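Local coordinates for Non-reducing end alpha-L-arabinofuranosidase BoGH43B (Bacteroides ovatus, PDB 5JOZ), which removes terminal non-reducing alpha-L-arabinofuranosyl residues from the side branches of xyloglucan, converting S units to X units during breakdown of this polysaccharide, at residues D230-V242 with W249-G261. Sequence-based numbering, arbitrary orientation.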
loop_
_atom_site.group_PDB
_atom_site.type_symbol
_atom_site.label_atom_id
_atom_site.label_comp_id
_atom_site.label_asym_id
_atom_site.label_seq_id
_atom_site.Cartn_x
_atom_site.Cartn_y
_atom_site.Cartn_z
ATOM N N ASP A 230 20.782 14.589 4.710
ATOM C CA ASP A 230 20.749 14.161 6.113
ATOM C C ASP A 230 19.336 13.780 6.604
ATOM O O ASP A 230 19.214 12.994 7.546
ATOM C CB ASP A 230 21.338 15.250 7.026
ATOM N N HIS A 231 18.284 14.311 5.969
ATOM C CA HIS A 231 16.914 14.178 6.486
ATOM C C HIS A 231 16.447 12.712 6.590
ATOM O O HIS A 231 16.726 11.921 5.689
ATOM C CB HIS A 231 15.911 14.992 5.644
ATOM C CG HIS A 231 14.709 15.422 6.420
ATOM N ND1 HIS A 231 13.562 14.666 6.485
ATOM C CD2 HIS A 231 14.495 16.493 7.223
ATOM C CE1 HIS A 231 12.681 15.258 7.271
ATOM N NE2 HIS A 231 13.222 16.372 7.727
ATOM N N PRO A 232 15.750 12.346 7.694
ATOM C CA PRO A 232 15.272 10.953 7.849
ATOM C C PRO A 232 14.203 10.503 6.829
ATOM O O PRO A 232 14.046 9.309 6.615
ATOM C CB PRO A 232 14.690 10.930 9.280
ATOM C CG PRO A 232 14.356 12.346 9.583
ATOM C CD PRO A 232 15.416 13.159 8.884
ATOM N N PHE A 233 13.452 11.447 6.265
ATOM C CA PHE A 233 12.550 11.204 5.115
ATOM C C PHE A 233 13.159 11.567 3.761
ATOM O O PHE A 233 13.725 12.645 3.603
ATOM C CB PHE A 233 11.263 12.008 5.242
ATOM C CG PHE A 233 10.604 11.934 6.581
ATOM C CD1 PHE A 233 10.676 10.783 7.387
ATOM C CD2 PHE A 233 9.841 13.003 7.021
ATOM C CE1 PHE A 233 10.034 10.730 8.611
ATOM C CE2 PHE A 233 9.194 12.950 8.239
ATOM C CZ PHE A 233 9.297 11.818 9.041
ATOM N N GLN A 234 12.979 10.685 2.781
ATOM C CA GLN A 234 13.574 10.831 1.454
ATOM C C GLN A 234 12.551 10.405 0.368
ATOM O O GLN A 234 11.469 9.903 0.692
ATOM C CB GLN A 234 14.869 10.001 1.395
ATOM C CG GLN A 234 16.047 10.633 0.648
ATOM C CD GLN A 234 16.544 11.963 1.221
ATOM O OE1 GLN A 234 16.705 12.132 2.434
ATOM N NE2 GLN A 234 16.818 12.905 0.330
ATOM N N ALA A 235 12.886 10.645 -0.901
ATOM C CA ALA A 235 12.007 10.356 -2.054
ATOM C C ALA A 235 10.570 10.855 -1.878
ATOM O O ALA A 235 9.605 10.157 -2.206
ATOM C CB ALA A 235 12.017 8.863 -2.388
ATOM N N ILE A 236 10.456 12.072 -1.355
ATOM C CA ILE A 236 9.176 12.715 -1.108
ATOM C C ILE A 236 8.592 13.171 -2.460
ATOM O O ILE A 236 9.290 13.753 -3.286
ATOM C CB ILE A 236 9.347 13.883 -0.105
ATOM C CG1 ILE A 236 9.560 13.339 1.315
ATOM C CG2 ILE A 236 8.173 14.852 -0.147
ATOM C CD1 ILE A 236 8.306 12.823 2.001
ATOM N N GLY A 237 7.325 12.870 -2.691
ATOM C CA GLY A 237 6.665 13.261 -3.930
ATOM C C GLY A 237 5.322 12.591 -4.086
ATOM O O GLY A 237 4.856 11.923 -3.163
ATOM N N HIS A 238 4.710 12.774 -5.256
ATOM C CA HIS A 238 3.359 12.276 -5.554
ATOM C C HIS A 238 2.316 12.776 -4.544
ATOM O O HIS A 238 1.633 11.994 -3.869
ATOM C CB HIS A 238 3.326 10.743 -5.668
ATOM C CG HIS A 238 2.221 10.231 -6.545
ATOM N ND1 HIS A 238 2.454 9.486 -7.681
ATOM C CD2 HIS A 238 0.877 10.388 -6.472
ATOM C CE1 HIS A 238 1.303 9.187 -8.257
ATOM N NE2 HIS A 238 0.331 9.730 -7.547
ATOM N N ALA A 239 2.213 14.094 -4.454
ATOM C CA ALA A 239 1.292 14.753 -3.550
ATOM C C ALA A 239 -0.124 14.929 -4.128
ATOM O O ALA A 239 -0.327 14.840 -5.336
ATOM C CB ALA A 239 1.850 16.105 -3.144
ATOM N N ASP A 240 -1.077 15.160 -3.219
ATOM C CA ASP A 240 -2.441 15.548 -3.530
ATOM C C ASP A 240 -2.872 16.614 -2.515
ATOM O O ASP A 240 -2.611 16.470 -1.329
ATOM C CB ASP A 240 -3.381 14.329 -3.474
ATOM C CG ASP A 240 -4.733 14.577 -4.174
ATOM O OD1 ASP A 240 -4.952 15.662 -4.760
ATOM O OD2 ASP A 240 -5.601 13.676 -4.135
ATOM N N LEU A 241 -3.508 17.681 -2.984
ATOM C CA LEU A 241 -3.897 18.800 -2.115
ATOM C C LEU A 241 -5.290 18.591 -1.520
ATOM O O LEU A 241 -6.096 17.865 -2.064
ATOM C CB LEU A 241 -3.844 20.129 -2.882
ATOM C CG LEU A 241 -2.506 20.569 -3.489
ATOM C CD1 LEU A 241 -2.630 21.962 -4.075
ATOM C CD2 LEU A 241 -1.352 20.554 -2.500
ATOM N N VAL A 242 -5.548 19.221 -0.383
ATOM C CA VAL A 242 -6.891 19.273 0.219
ATOM C C VAL A 242 -7.048 20.600 0.940
ATOM O O VAL A 242 -6.108 21.071 1.587
ATOM C CB VAL A 242 -7.134 18.118 1.226
ATOM C CG1 VAL A 242 -6.057 18.063 2.313
ATOM C CG2 VAL A 242 -8.514 18.220 1.854
ATOM N N TRP A 249 -4.610 25.043 3.540
ATOM C CA TRP A 249 -4.272 23.958 2.621
ATOM C C TRP A 249 -3.236 22.995 3.229
ATOM O O TRP A 249 -2.258 23.415 3.884
ATOM C CB TRP A 249 -3.741 24.541 1.310
ATOM C CG TRP A 249 -4.788 25.215 0.468
ATOM C CD1 TRP A 249 -5.280 26.488 0.623
ATOM C CD2 TRP A 249 -5.452 24.665 -0.675
ATOM N NE1 TRP A 249 -6.210 26.754 -0.357
ATOM C CE2 TRP A 249 -6.330 25.655 -1.167
ATOM C CE3 TRP A 249 -5.397 23.428 -1.327
ATOM C CZ2 TRP A 249 -7.161 25.438 -2.271
ATOM C CZ3 TRP A 249 -6.219 23.216 -2.423
ATOM C CH2 TRP A 249 -7.095 24.216 -2.880
ATOM N N TRP A 250 -3.498 21.707 3.009
ATOM C CA TRP A 250 -2.620 20.613 3.365
ATOM C C TRP A 250 -2.376 19.739 2.142
ATOM O O TRP A 250 -3.201 19.693 1.206
ATOM C CB TRP A 250 -3.221 19.812 4.523
ATOM C CG TRP A 250 -3.184 20.607 5.786
ATOM C CD1 TRP A 250 -4.079 21.560 6.190
ATOM C CD2 TRP A 250 -2.162 20.572 6.778
ATOM N NE1 TRP A 250 -3.685 22.098 7.398
ATOM C CE2 TRP A 250 -2.512 21.507 7.778
ATOM C CE3 TRP A 250 -0.995 19.821 6.935
ATOM C CZ2 TRP A 250 -1.725 21.722 8.902
ATOM C CZ3 TRP A 250 -0.222 20.025 8.061
ATOM C CH2 TRP A 250 -0.586 20.969 9.028
ATOM N N ALA A 251 -1.215 19.090 2.136
ATOM C CA ALA A 251 -0.830 18.140 1.112
ATOM C C ALA A 251 -0.578 16.790 1.760
ATOM O O ALA A 251 0.019 16.715 2.833
ATOM C CB ALA A 251 0.422 18.614 0.401
ATOM N N VAL A 252 -1.046 15.726 1.119
ATOM C CA VAL A 252 -0.526 14.397 1.418
ATOM C C VAL A 252 0.400 14.025 0.272
ATOM O O VAL A 252 0.231 14.509 -0.841
ATOM C CB VAL A 252 -1.619 13.338 1.659
ATOM C CG1 VAL A 252 -2.417 13.709 2.898
ATOM C CG2 VAL A 252 -2.524 13.163 0.425
ATOM N N CYS A 253 1.404 13.214 0.577
ATOM C CA CYS A 253 2.379 12.743 -0.405
ATOM C C CYS A 253 3.025 11.470 0.126
ATOM O O CYS A 253 2.829 11.107 1.301
ATOM C CB CYS A 253 3.462 13.789 -0.629
ATOM S SG CYS A 253 4.613 13.913 0.764
ATOM N N LEU A 254 3.796 10.812 -0.735
ATOM C CA LEU A 254 4.509 9.604 -0.370
ATOM C C LEU A 254 5.953 9.929 -0.071
ATOM O O LEU A 254 6.462 10.960 -0.480
ATOM C CB LEU A 254 4.435 8.544 -1.482
ATOM C CG LEU A 254 5.168 8.709 -2.826
ATOM C CD1 LEU A 254 6.690 8.632 -2.738
ATOM C CD2 LEU A 254 4.642 7.677 -3.808
ATOM N N GLY A 255 6.608 9.019 0.632
ATOM C CA GLY A 255 8.041 9.103 0.889
ATOM C C GLY A 255 8.559 7.794 1.450
ATOM O O GLY A 255 7.789 6.840 1.661
ATOM N N ILE A 256 9.859 7.754 1.721
ATOM C CA ILE A 256 10.478 6.584 2.351
ATOM C C ILE A 256 11.218 7.006 3.610
ATOM O O ILE A 256 11.589 8.174 3.738
ATOM C CB ILE A 256 11.410 5.832 1.380
ATOM C CG1 ILE A 256 12.513 6.757 0.843
ATOM C CG2 ILE A 256 10.593 5.244 0.229
ATOM C CD1 ILE A 256 13.611 6.039 0.085
ATOM N N ARG A 257 11.386 6.054 4.534
ATOM C CA ARG A 257 12.170 6.231 5.764
ATOM C C ARG A 257 13.334 5.271 5.669
ATOM O O ARG A 257 13.178 4.112 6.034
ATOM C CB ARG A 257 11.358 5.859 7.000
ATOM C CG ARG A 257 10.275 6.849 7.409
ATOM C CD ARG A 257 9.101 6.106 8.040
ATOM N NE ARG A 257 9.096 6.069 9.488
ATOM C CZ ARG A 257 8.354 5.251 10.236
ATOM N NH1 ARG A 257 7.532 4.353 9.705
ATOM N NH2 ARG A 257 8.449 5.329 11.558
ATOM N N PRO A 258 14.494 5.725 5.150
ATOM C CA PRO A 258 15.599 4.769 4.986
ATOM C C PRO A 258 16.267 4.374 6.310
ATOM O O PRO A 258 16.214 5.128 7.279
ATOM C CB PRO A 258 16.599 5.519 4.085
ATOM C CG PRO A 258 15.924 6.780 3.646
ATOM C CD PRO A 258 14.871 7.072 4.668
ATOM N N VAL A 259 16.873 3.189 6.334
ATOM C CA VAL A 259 17.681 2.731 7.468
ATOM C C VAL A 259 19.126 3.189 7.216
ATOM O O VAL A 259 19.677 2.927 6.143
ATOM C CB VAL A 259 17.650 1.189 7.620
ATOM C CG1 VAL A 259 18.300 0.775 8.937
ATOM C CG2 VAL A 259 16.225 0.634 7.533
ATOM N N ASN A 260 19.723 3.885 8.184
ATOM C CA ASN A 260 21.071 4.490 8.035
ATOM C C ASN A 260 21.256 5.255 6.699
ATOM O O ASN A 260 22.342 5.243 6.099
ATOM C CB ASN A 260 22.181 3.419 8.193
ATOM C CG ASN A 260 22.128 2.685 9.524
ATOM O OD1 ASN A 260 21.767 3.249 10.563
ATOM N ND2 ASN A 260 22.504 1.415 9.499
ATOM N N GLY A 261 20.190 5.900 6.227
ATOM C CA GLY A 261 20.208 6.594 4.945
ATOM C C GLY A 261 20.484 5.768 3.689
ATOM O O GLY A 261 20.769 6.366 2.658
HETATM O O HOH W 1 14.822 7.243 8.225
#
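Four antiparallel hydrogen-bonded pairs, Q234 with I256, G237 with L254, D240 with V252 and V242 with W250, join 230-242 to 249-261 as a beta hairpin. Each pair exchanges two backbone bonds; W250 N to V242 O, at 177°, is nearly straight. Two beta bulges interrupt the register, one between Q234 and G237, the other between G237 and D240. A235 and H238 take positive phi inside them, G237 between is fully extended, a shape that suits a residue without a side chain, and A239 CA comes to 2.9 Å from V252 O. Beyond the paired residues, one water donates to both P232 O and P258 O.

Apolar contacts fill in around the backbone. L241 crosses W249 at about a right angle, its CB 3.9 Å from CZ3 at the indole edge, while its CD2 meets the small A251. I236 sends CG2, anti to its backbone N, to C253 SG (3.8 Å), and its CD1 lies over G255 CA, where a side chain on the glycine would collide. With CG between the backbone N and the carbonyl carbon (chi1 70°), L254 spreads its methyls to both bulges: CD1 reaches A235 O at 3.3 Å, CD2 packs on H238 CB at 3.8 Å. Replacing L254 with alanine is likely to leave a gap beside H238 and D16 and let the imidazole shift. R257 CG runs beside the F233 ring.

Among charged groups, R257 pairs with E269, and buried D240 has a salt bridge to R81 and hydrogen bonds to Y181 and S18. H238 lies near D16, the inferred proton acceptor, and D126, inferred to tune the acid's pKa. The hairpin forms the first two strands of a four-stranded blade in the five-bladed beta-propeller of family 43. Strand 269-277 continues the sheet beyond 249-256, and branched V242 and V252 fill the interface with strands 18-22 and 25-29 of another blade.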